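Local coordinates for protein DNA polymerase III beta subunit (Streptococcus pyogenes, PDB 2AVT) that probably serves as the sliding clamp of the bacterial replicase, a dimeric ring that encircles DNA and tethers the polymerase to it, at residues Ile6-Thr9 against Leu10-Ala14; Asn267-Ser270 against Leu271-Met275. All coordinates share one frame; numbering follows the deposited sequence.

Interaction 1: residues Ile6-Thr9 against Leu10-Ala14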
# COMPACT_ATOMS: atom_id res chain seq x y z
N ILE A 6 -16.68 14.27 22.70
CA ILE A 6 -16.98 14.24 21.28
C ILE A 6 -17.18 12.83 20.80
O ILE A 6 -16.71 11.88 21.42
CB ILE A 6 -15.82 14.90 20.48
CG1 ILE A 6 -16.22 15.10 19.02
CG2 ILE A 6 -14.58 14.01 20.54
CD1 ILE A 6 -15.23 15.96 18.25
N ASN A 7 -17.90 12.70 19.69
CA ASN A 7 -18.15 11.41 19.07
C ASN A 7 -16.82 11.00 18.42
O ASN A 7 -16.21 11.79 17.70
CB ASN A 7 -19.24 11.57 18.01
CG ASN A 7 -19.44 10.32 17.17
OD1 ASN A 7 -18.61 10.00 16.32
ND2 ASN A 7 -20.53 9.61 17.42
N ARG A 8 -16.38 9.77 18.69
CA ARG A 8 -15.11 9.25 18.17
C ARG A 8 -15.00 9.28 16.64
O ARG A 8 -14.00 9.76 16.08
CB ARG A 8 -14.88 7.82 18.68
CG ARG A 8 -13.49 7.23 18.40
CD ARG A 8 -13.45 5.73 18.80
NE ARG A 8 -14.52 5.01 18.11
CZ ARG A 8 -14.93 3.78 18.40
NH1 ARG A 8 -14.36 3.09 19.39
NH2 ARG A 8 -15.94 3.24 17.72
N THR A 9 -16.00 8.74 15.96
CA THR A 9 -15.99 8.72 14.51
C THR A 9 -15.91 10.13 13.91
O THR A 9 -15.16 10.36 12.97
CB THR A 9 -17.23 7.98 13.96
OG1 THR A 9 -17.04 6.57 14.12
CG2 THR A 9 -17.46 8.30 12.50
N LEU A 10 -16.66 11.07 14.48
CA LEU A 10 -16.63 12.45 13.99
C LEU A 10 -15.23 13.05 14.16
O LEU A 10 -14.67 13.66 13.24
CB LEU A 10 -17.63 13.30 14.78
CG LEU A 10 -17.68 14.82 14.51
CD1 LEU A 10 -18.50 15.09 13.26
CD2 LEU A 10 -18.31 15.53 15.69
N PHE A 11 -14.67 12.88 15.35
CA PHE A 11 -13.34 13.39 15.69
C PHE A 11 -12.28 12.87 14.72
O PHE A 11 -11.50 13.65 14.18
CB PHE A 11 -12.99 13.00 17.13
CG PHE A 11 -11.91 13.85 17.75
CD1 PHE A 11 -11.56 15.07 17.21
CD2 PHE A 11 -11.28 13.44 18.92
CE1 PHE A 11 -10.60 15.88 17.82
CE2 PHE A 11 -10.33 14.23 19.53
CZ PHE A 11 -9.99 15.46 18.98
N ILE A 12 -12.27 11.56 14.51
CA ILE A 12 -11.31 10.92 13.63
C ILE A 12 -11.37 11.48 12.21
O ILE A 12 -10.34 11.80 11.62
CB ILE A 12 -11.52 9.38 13.57
CG1 ILE A 12 -11.12 8.77 14.92
CG2 ILE A 12 -10.69 8.77 12.44
CD1 ILE A 12 -11.38 7.28 15.02
N HIS A 13 -12.57 11.62 11.65
CA HIS A 13 -12.71 12.15 10.30
C HIS A 13 -12.09 13.54 10.17
O HIS A 13 -11.34 13.80 9.24
CB HIS A 13 -14.18 12.19 9.88
CG HIS A 13 -14.75 10.84 9.58
ND1 HIS A 13 -14.16 9.96 8.70
CD2 HIS A 13 -15.87 10.22 10.03
CE1 HIS A 13 -14.88 8.85 8.63
NE2 HIS A 13 -15.93 8.99 9.42
N ALA A 14 -12.39 14.42 11.12
CA ALA A 14 -11.86 15.78 11.10
C ALA A 14 -10.34 15.81 11.31
O ALA A 14 -9.64 16.65 10.75
CB ALA A 14 -12.55 16.63 12.17
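Asn7 caps the first turn of helix 8-18 with its side chain: OD1 accepts a hydrogen bond from the backbone N-H of Leu10, OD1 to N 2.9 Å, the donor tilted 18° from the carbonyl plane. CG stands anti to the backbone N (chi1 172°), which swings the amide oxygen back over the helix start. The Asn7 carbonyl opens the i to i+4 series, its O lying 3.0 Å from Phe11 N. Arg8 O to Ile12 N (2.9 Å) and Thr9 O to His13 N (3.2 Å) carry it on.

Among apolar groups, Ile6 sets its branches against Leu10 and Phe11. CG2 lies 3.7 Å from Phe11 CD2, CG1 is 4.0 Å from Leu10 CD2, and the isoleucine crosses both at about a right angle. One turn along, the Arg8 and Ile12 side chains lie side by side, Arg8 CG 4.0 Å from Ile12 CD1; Arg8 NH1 is hydrogen-bonded to the carbonyl of Leu89.

Separately, Thr9 and His13 run alongside each other, Thr9 CG2 3.5 Å from His13 NE2.

Ile58 of strand 52-59 touches Ile6, Leu10 and Phe11, Ile86 of helix 79-88 packs on Phe11 and Ile12, and backbone bonds join Ile6 to Ile94 of strand 93-99.

Interaction 2: residues Asn267-Ser270 against Leu271-Met275; sequences NTQS and LRHAM
Leu271 N and Arg272 N reach back four residues to Asn267 O and Thr268 O, both at 3.2 Å, and the same spacing joins His273 to Gln269 and Ala274 to Ser270, the i to i+4 pattern of the first two turns of helix 268-282. The carbonyl of Asn267, the N-cap residue, takes a second donor: Ser270 OG at 3.2 Å from Asn267 O, meeting the carbonyl at a C=O...donor angle of 121°, whereas Leu271 N comes in nearly straight. The hydroxyl gets there because OG stands between the backbone N and the carbonyl carbon (chi1 70°), folded back toward the cap.

This is the strand-to-helix junction of the C-terminal clamp domain, where strand 262-267 gives way to the helix. Thr268 OG1 is hydrogen-bonded to the carbonyl of Ser343, and Leu271 turns into the interior against Leu338 and Ile348.

On the more open flank, Gln269 lies against two side chains. Its CG is 3.4 Å from His273 NE2, with amide and imidazole planes only 19° apart, and 3.8 Å from Arg272 NH2, whose guanidinium is turned steeply to the amide. The backbone carbonyl O of Gln269 also sits over one face of the His273 ring, 3.4 Å above its plane and offset toward the rim. Glu276 engages both neighbours, in a salt bridge with Arg272 NH1 and a hydrogen bond with His273 ND1.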
# COMPACT_ATOMS: atom_id res chain seq x y z
N ASN A 267 -10.64 6.29 -29.22
CA ASN A 267 -11.41 5.97 -28.03
C ASN A 267 -10.36 6.26 -26.94
O ASN A 267 -9.28 5.66 -26.94
CB ASN A 267 -11.79 4.50 -28.03
CG ASN A 267 -12.43 4.07 -26.73
OD1 ASN A 267 -13.61 3.73 -26.69
ND2 ASN A 267 -11.65 4.08 -25.66
N THR A 268 -10.67 7.19 -26.04
CA THR A 268 -9.73 7.57 -24.99
C THR A 268 -9.06 6.40 -24.26
O THR A 268 -7.83 6.35 -24.15
CB THR A 268 -10.43 8.46 -23.95
OG1 THR A 268 -10.94 9.63 -24.60
CG2 THR A 268 -9.45 8.88 -22.87
N GLN A 269 -9.87 5.46 -23.77
CA GLN A 269 -9.36 4.31 -23.03
C GLN A 269 -8.51 3.31 -23.81
O GLN A 269 -7.44 2.91 -23.33
CB GLN A 269 -10.52 3.57 -22.36
CG GLN A 269 -10.07 2.48 -21.40
CD GLN A 269 -11.23 1.81 -20.68
OE1 GLN A 269 -12.00 1.05 -21.28
NE2 GLN A 269 -11.37 2.09 -19.39
N SER A 270 -8.96 2.90 -24.99
CA SER A 270 -8.21 1.94 -25.78
C SER A 270 -6.84 2.48 -26.16
O SER A 270 -5.86 1.74 -26.20
CB SER A 270 -8.99 1.54 -27.04
OG SER A 270 -9.06 2.60 -27.98
N LEU A 271 -6.76 3.78 -26.44
CA LEU A 271 -5.49 4.40 -26.81
C LEU A 271 -4.55 4.44 -25.61
O LEU A 271 -3.33 4.29 -25.76
CB LEU A 271 -5.71 5.82 -27.34
CG LEU A 271 -4.41 6.53 -27.74
CD1 LEU A 271 -3.67 5.67 -28.77
CD2 LEU A 271 -4.71 7.91 -28.31
N ARG A 272 -5.12 4.65 -24.43
CA ARG A 272 -4.32 4.69 -23.21
C ARG A 272 -3.73 3.31 -22.96
O ARG A 272 -2.55 3.19 -22.63
CB ARG A 272 -5.19 5.12 -22.02
CG ARG A 272 -4.42 5.24 -20.69
CD ARG A 272 -5.23 5.98 -19.63
NE ARG A 272 -6.50 5.32 -19.34
CZ ARG A 272 -6.61 4.15 -18.73
NH1 ARG A 272 -5.53 3.49 -18.33
NH2 ARG A 272 -7.81 3.62 -18.52
N HIS A 273 -4.55 2.28 -23.14
CA HIS A 273 -4.09 0.90 -22.94
C HIS A 273 -2.97 0.55 -23.91
O HIS A 273 -2.00 -0.12 -23.53
CB HIS A 273 -5.25 -0.09 -23.13
CG HIS A 273 -6.28 -0.04 -22.04
ND1 HIS A 273 -6.01 0.44 -20.78
CD2 HIS A 273 -7.57 -0.45 -22.02
CE1 HIS A 273 -7.09 0.33 -20.02
NE2 HIS A 273 -8.05 -0.21 -20.75
N ALA A 274 -3.09 1.01 -25.15
CA ALA A 274 -2.08 0.75 -26.16
C ALA A 274 -0.77 1.40 -25.76
O ALA A 274 0.29 0.77 -25.82
CB ALA A 274 -2.54 1.29 -27.51
N MET A 275 -0.84 2.66 -25.35
CA MET A 275 0.33 3.40 -24.94
C MET A 275 0.97 2.84 -23.68
O MET A 275 2.18 2.98 -23.48
CB MET A 275 -0.03 4.87 -24.72
CG MET A 275 -0.49 5.58 -25.98
SD MET A 275 0.73 5.49 -27.30
CE MET A 275 0.09 4.13 -28.26

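From the N terminus, the chain runs through strand 3-7 and straight into helix 8-18; interaction 1 is formed at that corner, and some 260 residues later interaction 2 repeats the step where strand 262-267 enters helix 268-282. Neither contact closes a loop, since each pair of segments is contiguous in sequence, and the two stand in series, neither nested nor crossing. The centres of interaction 1 and interaction 2 are about 42 Å apart, and the nearest atoms of interactions 1 and 2 about 29 Å apart. Interaction 1 joins strand to helix within the N-terminal domain and interaction 2 within the C-terminal one, each with an asparagine at the N-cap, consistent with the repeated domain architecture of sliding clamps.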